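Local coordinates for protein group 3 allergen SMIPP-S Yv6023A04 (Sarcoptes scabiei type hominis, PDB 3H7O) that has the chymotrypsin-like fold of S1 serine peptidases but, as an inactivated protease paralogue of the scabies mite, probably does not cleave proteins, at residues 15-20 and 51-56; 122-127 and 185-190; 77-82 and 215-220; 61-66 and 135-140; 157-162 and 206-211. The protein carries 3 engineered substitutions. All blocks are in the same frame, centred on the assembly; numbering follows the deposited sequence.

Interactions 1 and 2 are buried pairings of antiparallel strands on opposite sides of the chain's centre, their centres about 22 Å apart; backbone ladders and beta-branched side chains dominate both. Interaction 5 reaches the same sheet as interaction 2, but there a helix-borne tyrosine does the work, and Phe211 packs on Thr187 and Val126. Interaction 3 lies near the surface and has no hydrogen bond between its segments, relying on one indole; its strand neighbours strand 54-57 of interaction 1. Interaction 4, partly buried, joins two loops through an aromatic stack and hydrogen bonds, and touches interaction 1 where Gln56 NE2 meets the carbonyls of Leu62 and Pro66.

Interaction 1 (15-20 and 51-56)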
# COMPACT_ATOMS: atom_id res chain seq x y z
N VAL A 15 6.00 4.80 0.74
CA VAL A 15 5.63 6.20 0.52
C VAL A 15 4.23 6.46 1.05
O VAL A 15 3.48 5.52 1.34
CB VAL A 15 5.71 6.63 -0.98
CG1 VAL A 15 7.08 6.33 -1.56
CG2 VAL A 15 4.63 5.96 -1.82
N ALA A 16 3.89 7.74 1.20
CA ALA A 16 2.52 8.17 1.42
C ALA A 16 1.98 8.77 0.13
O ALA A 16 2.65 9.60 -0.51
CB ALA A 16 2.45 9.19 2.55
N VAL A 17 0.78 8.34 -0.25
CA VAL A 17 0.07 8.91 -1.39
C VAL A 17 -0.98 9.89 -0.86
O VAL A 17 -1.94 9.48 -0.19
CB VAL A 17 -0.58 7.81 -2.27
CG1 VAL A 17 -1.38 8.43 -3.43
CG2 VAL A 17 0.48 6.84 -2.80
N ARG A 18 -0.79 11.17 -1.15
CA ARG A 18 -1.69 12.22 -0.70
C ARG A 18 -2.70 12.59 -1.77
O ARG A 18 -2.33 12.89 -2.91
CB ARG A 18 -0.90 13.47 -0.30
CG ARG A 18 0.18 13.25 0.74
CD ARG A 18 0.79 14.58 1.17
NE ARG A 18 1.38 14.51 2.50
CZ ARG A 18 0.69 14.60 3.64
NH1 ARG A 18 -0.64 14.76 3.61
NH2 ARG A 18 1.32 14.52 4.80
N THR A 19 -3.98 12.57 -1.40
CA THR A 19 -5.06 12.99 -2.30
C THR A 19 -5.95 14.02 -1.60
O THR A 19 -5.85 14.20 -0.39
CB THR A 19 -5.92 11.78 -2.74
OG1 THR A 19 -6.38 11.08 -1.58
CG2 THR A 19 -5.11 10.84 -3.62
N TYR A 20 -6.80 14.69 -2.37
CA TYR A 20 -7.64 15.77 -1.83
C TYR A 20 -9.12 15.65 -2.20
O TYR A 20 -9.69 16.57 -2.79
CB TYR A 20 -7.09 17.14 -2.25
CG TYR A 20 -5.64 17.36 -1.86
CD1 TYR A 20 -5.31 17.97 -0.65
CD2 TYR A 20 -4.61 16.96 -2.70
CE1 TYR A 20 -3.98 18.17 -0.29
CE2 TYR A 20 -3.28 17.15 -2.35
CZ TYR A 20 -2.98 17.76 -1.15
OH TYR A 20 -1.66 17.94 -0.80
N GLU A 51 -3.07 15.23 -11.45
CA GLU A 51 -2.37 16.48 -11.14
C GLU A 51 -2.60 16.98 -9.71
O GLU A 51 -1.94 17.91 -9.26
CB GLU A 51 -2.73 17.56 -12.17
CG GLU A 51 -2.20 17.31 -13.59
CD GLU A 51 -2.92 16.18 -14.33
OE1 GLU A 51 -4.11 15.90 -14.03
OE2 GLU A 51 -2.30 15.58 -15.23
N THR A 52 -3.54 16.36 -9.00
CA THR A 52 -3.81 16.71 -7.60
C THR A 52 -3.03 15.83 -6.62
O THR A 52 -2.91 16.17 -5.45
CB THR A 52 -5.31 16.64 -7.25
OG1 THR A 52 -5.75 15.27 -7.25
CG2 THR A 52 -6.14 17.45 -8.21
N ILE A 53 -2.49 14.72 -7.12
CA ILE A 53 -1.87 13.71 -6.26
C ILE A 53 -0.42 14.07 -5.91
O ILE A 53 0.32 14.57 -6.76
CB ILE A 53 -1.95 12.30 -6.90
CG1 ILE A 53 -3.40 11.97 -7.29
CG2 ILE A 53 -1.37 11.23 -5.96
CD1 ILE A 53 -3.56 10.75 -8.20
N VAL A 54 -0.04 13.82 -4.66
CA VAL A 54 1.34 14.05 -4.20
C VAL A 54 1.92 12.78 -3.58
O VAL A 54 1.26 12.10 -2.78
CB VAL A 54 1.44 15.24 -3.18
CG1 VAL A 54 2.87 15.46 -2.73
CG2 VAL A 54 0.88 16.52 -3.78
N ILE A 55 3.16 12.47 -3.95
CA ILE A 55 3.89 11.35 -3.35
C ILE A 55 4.87 11.89 -2.33
O ILE A 55 5.79 12.63 -2.68
CB ILE A 55 4.68 10.53 -4.41
CG1 ILE A 55 3.76 10.03 -5.55
CG2 ILE A 55 5.46 9.37 -3.75
CD1 ILE A 55 2.63 9.12 -5.11
N GLN A 56 4.68 11.51 -1.06
CA GLN A 56 5.61 11.86 0.00
C GLN A 56 6.48 10.64 0.30
O GLN A 56 5.98 9.54 0.55
CB GLN A 56 4.86 12.32 1.27
CG GLN A 56 5.79 12.80 2.40
CD GLN A 56 5.07 13.50 3.54
OE1 GLN A 56 3.84 13.62 3.54
NE2 GLN A 56 5.83 13.98 4.52
O HOH W 1 -6.95 14.11 -5.09
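Arg18 and Gln56 rise from the same face of two antiparallel strands, and their long side chains cross so that guanidinium and amide are nearly coplanar, 29° apart. Arg18 presents its NE side: NE lies 2.8 Å from Gln56 OE1, and Arg18 NH2 is 3.0 Å from that same Gln56 OE1. One oxygen is gripped side-on by two N-H groups close to the guanidinium plane. Gln56 gets there with CG anti to its backbone N (chi1 -176°) and an extended chain beyond, while its NE2 bonds to the carbonyls of Leu62 and Pro66.

Val54 stands beside Arg18 as its hydrogen-bonded pair partner, Val54 CB 4.1 Å from Arg18 CB. The contact on the other face is apolar. Val17 and Ile55 lie side by side, Val17 CG2 being 3.9 Å from Ile55 CD1, and Val17 CG1 meets Ile53 CG2 at 3.8 Å; Leu93 packs against all three, and branched aliphatics fill such an interior well. At the outer end Tyr20 turns its ring edge, with CE2 at 3.3 Å, to Thr52 O, and a water links Tyr20 N to Thr52 OG1, which also bonds to Lys49 O.

Paired backbone bonds at Ala16-Gln56 and Arg18-Val54 close the six-stranded barrel. The double grip on OE1 would polarise the Gln56 amide and probably strengthen NE2 as a donor to the adjoining loop.

Interaction 2 (122-127 and 185-190). Engineered in segment 185-190: Gln190 (natural residue Asn).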
# COMPACT_ATOMS: atom_id res chain seq x y z
N SER A 122 3.97 -18.08 7.17
CA SER A 122 5.14 -17.21 7.04
C SER A 122 4.77 -15.77 7.41
O SER A 122 3.59 -15.42 7.47
CB SER A 122 5.73 -17.27 5.63
OG SER A 122 4.92 -16.58 4.69
N ASP A 123 5.78 -14.95 7.67
CA ASP A 123 5.57 -13.56 8.01
C ASP A 123 5.66 -12.64 6.80
O ASP A 123 6.47 -12.87 5.90
CB ASP A 123 6.56 -13.10 9.08
CG ASP A 123 6.17 -13.56 10.48
OD1 ASP A 123 5.03 -14.05 10.66
OD2 ASP A 123 7.00 -13.41 11.40
N VAL A 124 4.80 -11.63 6.77
CA VAL A 124 4.93 -10.51 5.85
C VAL A 124 5.05 -9.21 6.64
O VAL A 124 4.44 -9.07 7.71
CB VAL A 124 3.75 -10.42 4.83
CG1 VAL A 124 3.80 -11.58 3.83
CG2 VAL A 124 2.40 -10.36 5.54
N LEU A 125 5.84 -8.28 6.13
CA LEU A 125 6.08 -7.02 6.81
C LEU A 125 5.30 -5.92 6.11
O LEU A 125 5.57 -5.59 4.95
CB LEU A 125 7.59 -6.69 6.84
CG LEU A 125 8.08 -5.40 7.50
CD1 LEU A 125 7.92 -5.44 9.02
CD2 LEU A 125 9.54 -5.12 7.14
N VAL A 126 4.31 -5.37 6.81
CA VAL A 126 3.52 -4.26 6.29
C VAL A 126 4.08 -2.97 6.90
O VAL A 126 4.45 -2.95 8.07
CB VAL A 126 2.00 -4.43 6.60
CG1 VAL A 126 1.73 -4.53 8.10
CG2 VAL A 126 1.17 -3.32 5.95
N SER A 127 4.19 -1.91 6.09
CA SER A 127 4.64 -0.61 6.59
C SER A 127 3.77 0.52 6.04
O SER A 127 3.25 0.43 4.93
CB SER A 127 6.11 -0.37 6.25
OG SER A 127 6.31 -0.36 4.85
N ASP A 185 -0.62 0.14 1.59
CA ASP A 185 0.64 -0.12 2.32
C ASP A 185 1.45 -1.25 1.68
O ASP A 185 0.91 -2.32 1.40
CB ASP A 185 0.38 -0.48 3.79
CG ASP A 185 0.15 0.73 4.68
OD1 ASP A 185 -0.01 1.87 4.18
OD2 ASP A 185 0.12 0.53 5.91
N PRO A 186 2.75 -1.01 1.44
CA PRO A 186 3.60 -2.07 0.91
C PRO A 186 3.72 -3.21 1.91
O PRO A 186 3.79 -2.97 3.12
CB PRO A 186 4.96 -1.38 0.71
CG PRO A 186 4.93 -0.17 1.59
CD PRO A 186 3.49 0.26 1.64
N THR A 187 3.69 -4.44 1.40
CA THR A 187 3.80 -5.62 2.24
C THR A 187 4.85 -6.53 1.63
O THR A 187 4.74 -6.97 0.48
CB THR A 187 2.45 -6.32 2.42
OG1 THR A 187 1.44 -5.33 2.70
CG2 THR A 187 2.50 -7.30 3.57
N VAL A 188 5.90 -6.80 2.41
CA VAL A 188 7.10 -7.41 1.85
C VAL A 188 7.54 -8.69 2.56
O VAL A 188 7.11 -8.99 3.68
CB VAL A 188 8.32 -6.42 1.82
CG1 VAL A 188 8.01 -5.19 0.95
CG2 VAL A 188 8.74 -5.99 3.22
N GLN A 189 8.37 -9.45 1.86
CA GLN A 189 9.23 -10.46 2.45
C GLN A 189 10.64 -10.14 1.96
O GLN A 189 10.88 -10.09 0.75
CB GLN A 189 8.78 -11.87 2.06
CG GLN A 189 7.44 -12.25 2.69
CD GLN A 189 7.00 -13.66 2.34
OE1 GLN A 189 7.10 -14.10 1.20
NE2 GLN A 189 6.47 -14.37 3.34
N GLN A 190 11.54 -9.90 2.90
CA GLN A 190 12.86 -9.32 2.62
C GLN A 190 12.69 -7.94 1.95
O GLN A 190 12.19 -7.01 2.59
CB GLN A 190 13.73 -10.27 1.79
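Asp185 sets its CB 3.7 Å from Val126 CG2. Next, Pro186 lays CG 3.5 Å from Ser127 OG, which bonds to Thr14, while the Pro186 carbonyl accepts from Ser127 N. Thr187 and Val126 form a non-hydrogen-bonded pair with side chains alongside each other and both against Phe211. With Thr187 CG2 anti to the backbone N, this methyl fits 3.6 Å from Val124 CB, an apolar use of a threonine in a buried place. Val188 pairs with Leu125 through two backbone bonds, Leu125 N to Val188 O measuring 2.8 Å, and its CG2 lies beside Leu125 CB. Gln189 then extends toward the neighbouring strand: NE2 donates to Asp123 O at 3.0 Å, nearly straight at 168° but from above the carbonyl plane, and reaches Ser122 OG weakly, a hydroxyl bonded also to Lys119 O. Such pairing belongs to the C-terminal beta-barrel of the chymotrypsin fold; Pro186 corresponds to the proline that closes the Gly-Asp-Ser-Gly-Gly-Pro signature of active relatives.

Interaction 3 (77-82 and 215-220)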
# COMPACT_ATOMS: atom_id res chain seq x y z
N TYR A 77 -2.89 4.35 -13.55
CA TYR A 77 -3.18 3.11 -14.28
C TYR A 77 -3.96 2.15 -13.41
O TYR A 77 -3.53 1.80 -12.32
CB TYR A 77 -1.89 2.43 -14.76
CG TYR A 77 -1.13 3.19 -15.82
CD1 TYR A 77 -1.45 3.07 -17.17
CD2 TYR A 77 -0.07 4.03 -15.47
CE1 TYR A 77 -0.75 3.77 -18.15
CE2 TYR A 77 0.63 4.74 -16.44
CZ TYR A 77 0.29 4.60 -17.77
OH TYR A 77 1.00 5.30 -18.73
N LEU A 78 -5.11 1.71 -13.92
CA LEU A 78 -5.98 0.76 -13.23
C LEU A 78 -6.07 -0.55 -14.01
O LEU A 78 -5.83 -0.58 -15.22
CB LEU A 78 -7.38 1.35 -13.03
CG LEU A 78 -7.50 2.72 -12.33
CD1 LEU A 78 -8.92 3.27 -12.47
CD2 LEU A 78 -7.10 2.65 -10.85
N SER A 79 -6.40 -1.64 -13.31
CA SER A 79 -6.58 -2.94 -13.94
C SER A 79 -7.96 -3.50 -13.61
O SER A 79 -8.11 -4.34 -12.72
CB SER A 79 -5.48 -3.92 -13.51
OG SER A 79 -5.63 -5.17 -14.15
N PHE A 80 -8.97 -3.02 -14.33
CA PHE A 80 -10.36 -3.44 -14.15
C PHE A 80 -10.83 -3.27 -12.71
O PHE A 80 -11.44 -4.18 -12.13
CB PHE A 80 -10.57 -4.90 -14.62
CG PHE A 80 -10.17 -5.15 -16.05
CD1 PHE A 80 -11.11 -5.11 -17.07
CD2 PHE A 80 -8.84 -5.47 -16.37
CE1 PHE A 80 -10.75 -5.35 -18.40
CE2 PHE A 80 -8.47 -5.72 -17.69
CZ PHE A 80 -9.42 -5.66 -18.71
N TYR A 81 -10.53 -2.11 -12.11
CA TYR A 81 -10.97 -1.82 -10.75
C TYR A 81 -12.49 -1.77 -10.68
O TYR A 81 -13.14 -1.12 -11.50
CB TYR A 81 -10.37 -0.51 -10.22
CG TYR A 81 -10.93 -0.12 -8.88
CD1 TYR A 81 -10.71 -0.91 -7.75
CD2 TYR A 81 -11.71 1.03 -8.73
CE1 TYR A 81 -11.23 -0.56 -6.51
CE2 TYR A 81 -12.24 1.39 -7.49
CZ TYR A 81 -11.99 0.59 -6.39
OH TYR A 81 -12.50 0.93 -5.17
N ARG A 82 -13.05 -2.46 -9.69
CA ARG A 82 -14.49 -2.53 -9.51
C ARG A 82 -14.89 -1.79 -8.24
O ARG A 82 -14.63 -2.25 -7.13
CB ARG A 82 -14.96 -3.98 -9.48
CG ARG A 82 -14.45 -4.84 -10.64
CD ARG A 82 -14.99 -4.36 -11.99
NE ARG A 82 -16.44 -4.53 -12.09
CZ ARG A 82 -17.23 -3.80 -12.87
NH1 ARG A 82 -16.73 -2.82 -13.61
NH2 ARG A 82 -18.54 -4.04 -12.89
N GLY A 215 1.91 -10.75 -6.94
CA GLY A 215 2.23 -11.80 -7.91
C GLY A 215 1.19 -11.97 -9.01
O GLY A 215 1.53 -12.33 -10.14
N SER A 216 -0.08 -11.72 -8.67
CA SER A 216 -1.18 -11.84 -9.63
C SER A 216 -1.20 -10.73 -10.69
O SER A 216 -1.82 -10.89 -11.74
CB SER A 216 -2.52 -11.87 -8.90
OG SER A 216 -2.57 -12.95 -7.99
N TYR A 217 -0.52 -9.62 -10.40
CA TYR A 217 -0.53 -8.45 -11.28
C TYR A 217 0.85 -8.08 -11.82
O TYR A 217 0.99 -7.07 -12.51
CB TYR A 217 -1.12 -7.24 -10.54
CG TYR A 217 -2.54 -7.45 -10.06
CD1 TYR A 217 -3.63 -7.13 -10.87
CD2 TYR A 217 -2.79 -7.99 -8.80
CE1 TYR A 217 -4.93 -7.33 -10.44
CE2 TYR A 217 -4.10 -8.20 -8.35
CZ TYR A 217 -5.16 -7.86 -9.18
OH TYR A 217 -6.44 -8.07 -8.74
N VAL A 218 1.85 -8.90 -11.52
CA VAL A 218 3.23 -8.53 -11.82
C VAL A 218 3.52 -8.45 -13.33
O VAL A 218 4.37 -7.67 -13.76
CB VAL A 218 4.26 -9.39 -11.03
CG1 VAL A 218 4.50 -10.72 -11.69
CG2 VAL A 218 5.58 -8.63 -10.86
N SER A 219 2.79 -9.23 -14.13
CA SER A 219 2.87 -9.14 -15.59
C SER A 219 2.38 -7.77 -16.08
O SER A 219 3.03 -7.13 -16.91
CB SER A 219 2.07 -10.27 -16.24
OG SER A 219 2.16 -10.20 -17.65
N TRP A 220 1.24 -7.34 -15.54
CA TRP A 220 0.66 -6.04 -15.84
C TRP A 220 1.55 -4.89 -15.34
O TRP A 220 1.76 -3.91 -16.05
CB TRP A 220 -0.75 -5.94 -15.25
CG TRP A 220 -1.34 -4.56 -15.22
CD1 TRP A 220 -1.74 -3.80 -16.29
CD2 TRP A 220 -1.59 -3.76 -14.05
NE1 TRP A 220 -2.22 -2.59 -15.86
CE2 TRP A 220 -2.15 -2.54 -14.49
CE3 TRP A 220 -1.41 -3.97 -12.67
CZ2 TRP A 220 -2.52 -1.52 -13.60
CZ3 TRP A 220 -1.78 -2.96 -11.79
CH2 TRP A 220 -2.32 -1.75 -12.26
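Ser79 and Trp220 mark the nearest approach of the two backbones, yet their CA atoms stay 8.1 Å apart and no hydrogen bond joins the segments. Segment 77-82 follows on from strand 68-78 and segment 215-220 leads into helix 218-225, the C-terminal helix of the chymotrypsin fold, which lies against the N-terminal barrel. Trp220 has CG anti to its backbone N (chi1 166°), and the flat indole reaches the backbone of residues 77-79. At its rim, Trp220 CZ2 is 3.7 Å from Tyr77 O, which lies near the ring plane. Tyr77 CB adds an apolar touch, while its hydroxyl bonds to Glu94. Tyr217 brings the edge of its ring toward Ser79; its OH bonds to Asn88 OD1, and Asn88 ND2 in turn holds Phe80 O. A small residue suits position 79, because the indole face comes close upon it: Ser79 CB stands 3.7 Å from the centroid of the Trp220 six-membered ring, 10° off the ring normal, in a CH-pi contact.

Interaction 4 (61-66 and 135-140)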
# COMPACT_ATOMS: atom_id res chain seq x y z
N ASN A 61 8.15 10.27 9.69
CA ASN A 61 6.94 10.85 10.25
C ASN A 61 6.46 11.94 9.29
O ASN A 61 7.21 12.86 8.98
CB ASN A 61 7.19 11.43 11.65
CG ASN A 61 5.94 12.04 12.27
OD1 ASN A 61 5.44 13.07 11.80
ND2 ASN A 61 5.43 11.42 13.32
N LEU A 62 5.22 11.81 8.81
CA LEU A 62 4.70 12.68 7.75
C LEU A 62 4.77 14.17 8.07
O LEU A 62 4.89 15.01 7.16
CB LEU A 62 3.28 12.27 7.36
CG LEU A 62 3.10 10.87 6.75
CD1 LEU A 62 1.67 10.67 6.29
CD2 LEU A 62 4.08 10.64 5.60
N TRP A 63 4.72 14.50 9.36
CA TRP A 63 4.83 15.88 9.82
C TRP A 63 6.25 16.25 10.24
O TRP A 63 6.82 17.22 9.74
CB TRP A 63 3.89 16.13 11.01
CG TRP A 63 2.43 16.14 10.68
CD1 TRP A 63 1.85 16.06 9.44
CD2 TRP A 63 1.35 16.27 11.62
NE1 TRP A 63 0.48 16.11 9.55
CE2 TRP A 63 0.15 16.25 10.88
CE3 TRP A 63 1.28 16.40 13.01
CZ2 TRP A 63 -1.11 16.35 11.48
CZ3 TRP A 63 0.03 16.50 13.62
CH2 TRP A 63 -1.15 16.47 12.85
N GLU A 64 6.82 15.45 11.15
CA GLU A 64 8.06 15.79 11.85
C GLU A 64 9.35 15.46 11.09
O GLU A 64 10.37 16.10 11.30
CB GLU A 64 8.08 15.14 13.23
CG GLU A 64 6.96 15.63 14.13
CD GLU A 64 7.09 15.13 15.55
OE1 GLU A 64 7.14 13.90 15.75
OE2 GLU A 64 7.14 15.98 16.45
N ASP A 65 9.29 14.44 10.24
CA ASP A 65 10.40 14.12 9.35
C ASP A 65 9.81 13.95 7.95
O ASP A 65 9.68 12.83 7.46
CB ASP A 65 11.14 12.85 9.80
CG ASP A 65 12.30 12.48 8.88
OD1 ASP A 65 13.15 13.35 8.61
OD2 ASP A 65 12.34 11.31 8.41
N PRO A 66 9.43 15.08 7.31
CA PRO A 66 8.59 15.02 6.11
C PRO A 66 9.25 14.44 4.85
O PRO A 66 8.55 14.12 3.89
CB PRO A 66 8.20 16.48 5.88
CG PRO A 66 9.32 17.26 6.47
CD PRO A 66 9.76 16.47 7.67
N MET A 135 -4.86 14.52 15.01
CA MET A 135 -4.15 15.68 15.56
C MET A 135 -2.81 15.37 16.23
O MET A 135 -1.98 16.27 16.41
CB MET A 135 -5.04 16.43 16.55
CG MET A 135 -6.10 17.29 15.90
SD MET A 135 -7.10 18.17 17.10
CE MET A 135 -5.92 19.33 17.79
N ASP A 136 -2.60 14.12 16.60
CA ASP A 136 -1.38 13.70 17.30
C ASP A 136 -0.26 13.44 16.29
O ASP A 136 -0.44 12.65 15.36
CB ASP A 136 -1.66 12.45 18.14
CG ASP A 136 -0.63 12.22 19.24
OD1 ASP A 136 0.57 12.49 19.03
OD2 ASP A 136 -1.03 11.75 20.32
N PRO A 137 0.90 14.11 16.47
CA PRO A 137 2.08 13.89 15.62
C PRO A 137 2.54 12.42 15.58
O PRO A 137 2.96 11.94 14.53
CB PRO A 137 3.15 14.76 16.27
CG PRO A 137 2.38 15.86 16.91
CD PRO A 137 1.11 15.24 17.40
N LYS A 138 2.44 11.73 16.72
CA LYS A 138 2.82 10.31 16.80
C LYS A 138 1.95 9.42 15.91
O LYS A 138 2.43 8.40 15.42
CB LYS A 138 2.77 9.82 18.25
CG LYS A 138 3.83 10.45 19.14
CD LYS A 138 3.77 9.91 20.56
CE LYS A 138 4.69 10.70 21.48
NZ LYS A 138 4.58 10.26 22.90
N ASP A 139 0.70 9.82 15.69
CA ASP A 139 -0.19 9.12 14.77
C ASP A 139 0.34 9.14 13.34
O ASP A 139 -0.09 8.35 12.50
CB ASP A 139 -1.60 9.71 14.79
CG ASP A 139 -2.35 9.41 16.06
OD1 ASP A 139 -1.97 8.48 16.80
OD2 ASP A 139 -3.35 10.11 16.33
N HIS A 140 1.28 10.04 13.07
CA HIS A 140 1.83 10.21 11.73
C HIS A 140 3.21 9.57 11.56
O HIS A 140 3.87 9.79 10.55
CB HIS A 140 1.84 11.69 11.33
CG HIS A 140 0.47 12.30 11.27
ND1 HIS A 140 -0.19 12.75 12.39
CD2 HIS A 140 -0.37 12.50 10.23
CE1 HIS A 140 -1.38 13.20 12.04
NE2 HIS A 140 -1.51 13.07 10.73
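Trp63 lays the six-membered ring of its indole over His140 in an offset stack, centroids 3.8 Å apart and planes at 21°. The Trp63 rim atom CZ2 is 3.2 Å from His140 CE1, while Trp63 CE2 stands over the centre of the imidazole. Trp63 CE3 approaches Pro137 CA, and Met135 O lies at the indole edge, 3.4 Å from Trp63 CZ3. Two hydrogen bonds tie the loops directly: Asn61 ND2 to Pro137 O at 2.8 Å, from above the carbonyl plane, and Leu62 N to His140 O at 3.0 Å.

In the second shell, Asn61 OD1 accepts on opposite faces of its amide, an Asx turn through Trp63 N, extended to an Asx motif by Glu64 N, which helps fix the backbone from which the indole projects; ND2 also holds Asp141 OD1. Asparagine suits the site, offering acceptor and donor. His140 ND1 donates to Asp136 O, and NE2 bonds to Gly132 O; two carbonyl partners are consistent with a positively charged ring. The contact joins the loop between strands 54-57 and 68-78 to that between strands 123-128 and 143-150, with Leu62 resting on Ala16 and Arg18 of strand 14-19.

Interaction 5 (157-162 and 206-211); sequences TKYGPI and GAPEVF. With SO4 (sulfate ion), chain D.
Tyr159, with chi1 -90° setting CG and chi2 79° turning the ring, reaches from the last turn of helix 152-159 across Ala207, Pro208 and Val210. Lys158 holds CG anti to its carbonyl carbon (chi1 -76°) and runs extended from there, crossing Pro208 at about a right angle with its CD 3.9 Å from Pro208 CD. Tyr159 OH donates to Pro208 O at 2.7 Å, almost in line with the C=O bond, and this carbonyl lies near the ring plane. Tyrosine serves well here, its ring being apolar and its tip able to satisfy a buried backbone oxygen. Tyr159 CE1 is 3.8 Å from Ala207 CB, and the Tyr159 and Val210 side chains slide past each other in opposite directions, Val210 CG2 3.5 Å from Tyr159 CZ.

The fold is the C-terminal barrel of a chymotrypsin-like protein, here flanked by its intermediate helix. In active relatives the strand corresponding to 209-213 lines the primary specificity pocket; here Glu209 is salt-bridged to Arg203 and bonded to Leu178 N. Gly160 ends the helix and takes the second position of the type II' turn Tyr159-Ile162, whose positive phi favours glycine.

Farther out, a water oxygen 2.7 Å from Lys158 NZ also donates to Gly206 O. Gly206 N donates at 2.7 Å to O4 of a sulfate, probably from the crystallisation liquor, which also bonds to Ser177 OG.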
# COMPACT_ATOMS: atom_id res chain seq x y z
N THR A 157 -14.46 -16.87 4.78
CA THR A 157 -15.64 -17.14 5.62
C THR A 157 -15.78 -16.10 6.74
O THR A 157 -16.90 -15.73 7.11
CB THR A 157 -15.73 -18.61 6.14
OG1 THR A 157 -16.72 -18.72 7.17
CG2 THR A 157 -14.41 -19.11 6.69
N LYS A 158 -14.66 -15.60 7.26
CA LYS A 158 -14.67 -14.55 8.28
C LYS A 158 -15.20 -13.22 7.73
O LYS A 158 -15.86 -12.47 8.45
CB LYS A 158 -13.29 -14.37 8.90
CG LYS A 158 -12.93 -15.45 9.89
CD LYS A 158 -11.53 -15.27 10.45
CE LYS A 158 -11.20 -16.38 11.43
NZ LYS A 158 -9.87 -16.19 12.06
N TYR A 159 -14.92 -12.95 6.46
CA TYR A 159 -15.41 -11.74 5.80
C TYR A 159 -16.87 -11.84 5.36
O TYR A 159 -17.47 -10.84 4.97
CB TYR A 159 -14.49 -11.35 4.63
CG TYR A 159 -13.38 -10.42 5.05
CD1 TYR A 159 -12.24 -10.90 5.70
CD2 TYR A 159 -13.48 -9.05 4.81
CE1 TYR A 159 -11.22 -10.03 6.10
CE2 TYR A 159 -12.46 -8.18 5.19
CZ TYR A 159 -11.34 -8.67 5.84
OH TYR A 159 -10.34 -7.79 6.21
N GLY A 160 -17.42 -13.05 5.42
CA GLY A 160 -18.84 -13.30 5.20
C GLY A 160 -19.37 -12.81 3.87
O GLY A 160 -18.94 -13.28 2.82
N PRO A 161 -20.32 -11.85 3.90
CA PRO A 161 -20.95 -11.33 2.68
C PRO A 161 -20.06 -10.42 1.83
O PRO A 161 -20.44 -10.05 0.73
CB PRO A 161 -22.15 -10.55 3.21
CG PRO A 161 -21.73 -10.11 4.57
CD PRO A 161 -20.89 -11.23 5.11
N ILE A 162 -18.89 -10.06 2.36
CA ILE A 162 -17.93 -9.21 1.64
C ILE A 162 -17.12 -10.05 0.65
O ILE A 162 -16.40 -10.97 1.05
CB ILE A 162 -16.98 -8.45 2.61
CG1 ILE A 162 -17.76 -7.40 3.42
CG2 ILE A 162 -15.81 -7.81 1.85
CD1 ILE A 162 -16.97 -6.72 4.53
N GLY A 206 -12.48 -8.43 14.43
CA GLY A 206 -11.51 -9.52 14.54
C GLY A 206 -11.00 -10.07 13.22
O GLY A 206 -10.12 -10.93 13.20
N ALA A 207 -11.53 -9.55 12.11
CA ALA A 207 -11.16 -10.02 10.77
C ALA A 207 -9.67 -9.88 10.48
O ALA A 207 -9.04 -8.92 10.94
CB ALA A 207 -11.97 -9.29 9.70
N PRO A 208 -9.10 -10.82 9.71
CA PRO A 208 -7.71 -10.66 9.29
C PRO A 208 -7.57 -9.49 8.31
O PRO A 208 -8.57 -9.03 7.76
CB PRO A 208 -7.40 -11.97 8.55
CG PRO A 208 -8.53 -12.91 8.88
CD PRO A 208 -9.71 -12.04 9.15
N GLU A 209 -6.35 -9.02 8.13
CA GLU A 209 -6.06 -8.01 7.12
C GLU A 209 -6.03 -8.67 5.74
O GLU A 209 -5.64 -9.84 5.62
CB GLU A 209 -4.74 -7.30 7.41
CG GLU A 209 -4.66 -6.62 8.79
CD GLU A 209 -5.69 -5.50 8.99
OE1 GLU A 209 -6.15 -4.90 7.99
OE2 GLU A 209 -6.02 -5.20 10.15
N VAL A 210 -6.45 -7.93 4.72
CA VAL A 210 -6.45 -8.44 3.35
C VAL A 210 -5.47 -7.65 2.50
O VAL A 210 -5.38 -6.42 2.62
CB VAL A 210 -7.87 -8.41 2.71
CG1 VAL A 210 -7.83 -8.92 1.25
CG2 VAL A 210 -8.83 -9.26 3.53
N PHE A 211 -4.75 -8.37 1.65
CA PHE A 211 -3.72 -7.78 0.80
C PHE A 211 -3.92 -8.25 -0.62
O PHE A 211 -4.13 -9.43 -0.86
CB PHE A 211 -2.33 -8.21 1.28
CG PHE A 211 -2.03 -7.79 2.68
CD1 PHE A 211 -1.43 -6.56 2.94
CD2 PHE A 211 -2.36 -8.61 3.76
CE1 PHE A 211 -1.16 -6.15 4.25
CE2 PHE A 211 -2.10 -8.21 5.07
CZ PHE A 211 -1.49 -6.98 5.31
S SO4 D . -11.15 -4.96 15.32
O1 SO4 D . -10.39 -5.81 16.23
O2 SO4 D . -10.26 -3.99 14.68
O3 SO4 D . -12.20 -4.25 16.05
O4 SO4 D . -11.76 -5.80 14.30
O HOH W 2 -9.14 -13.71 12.95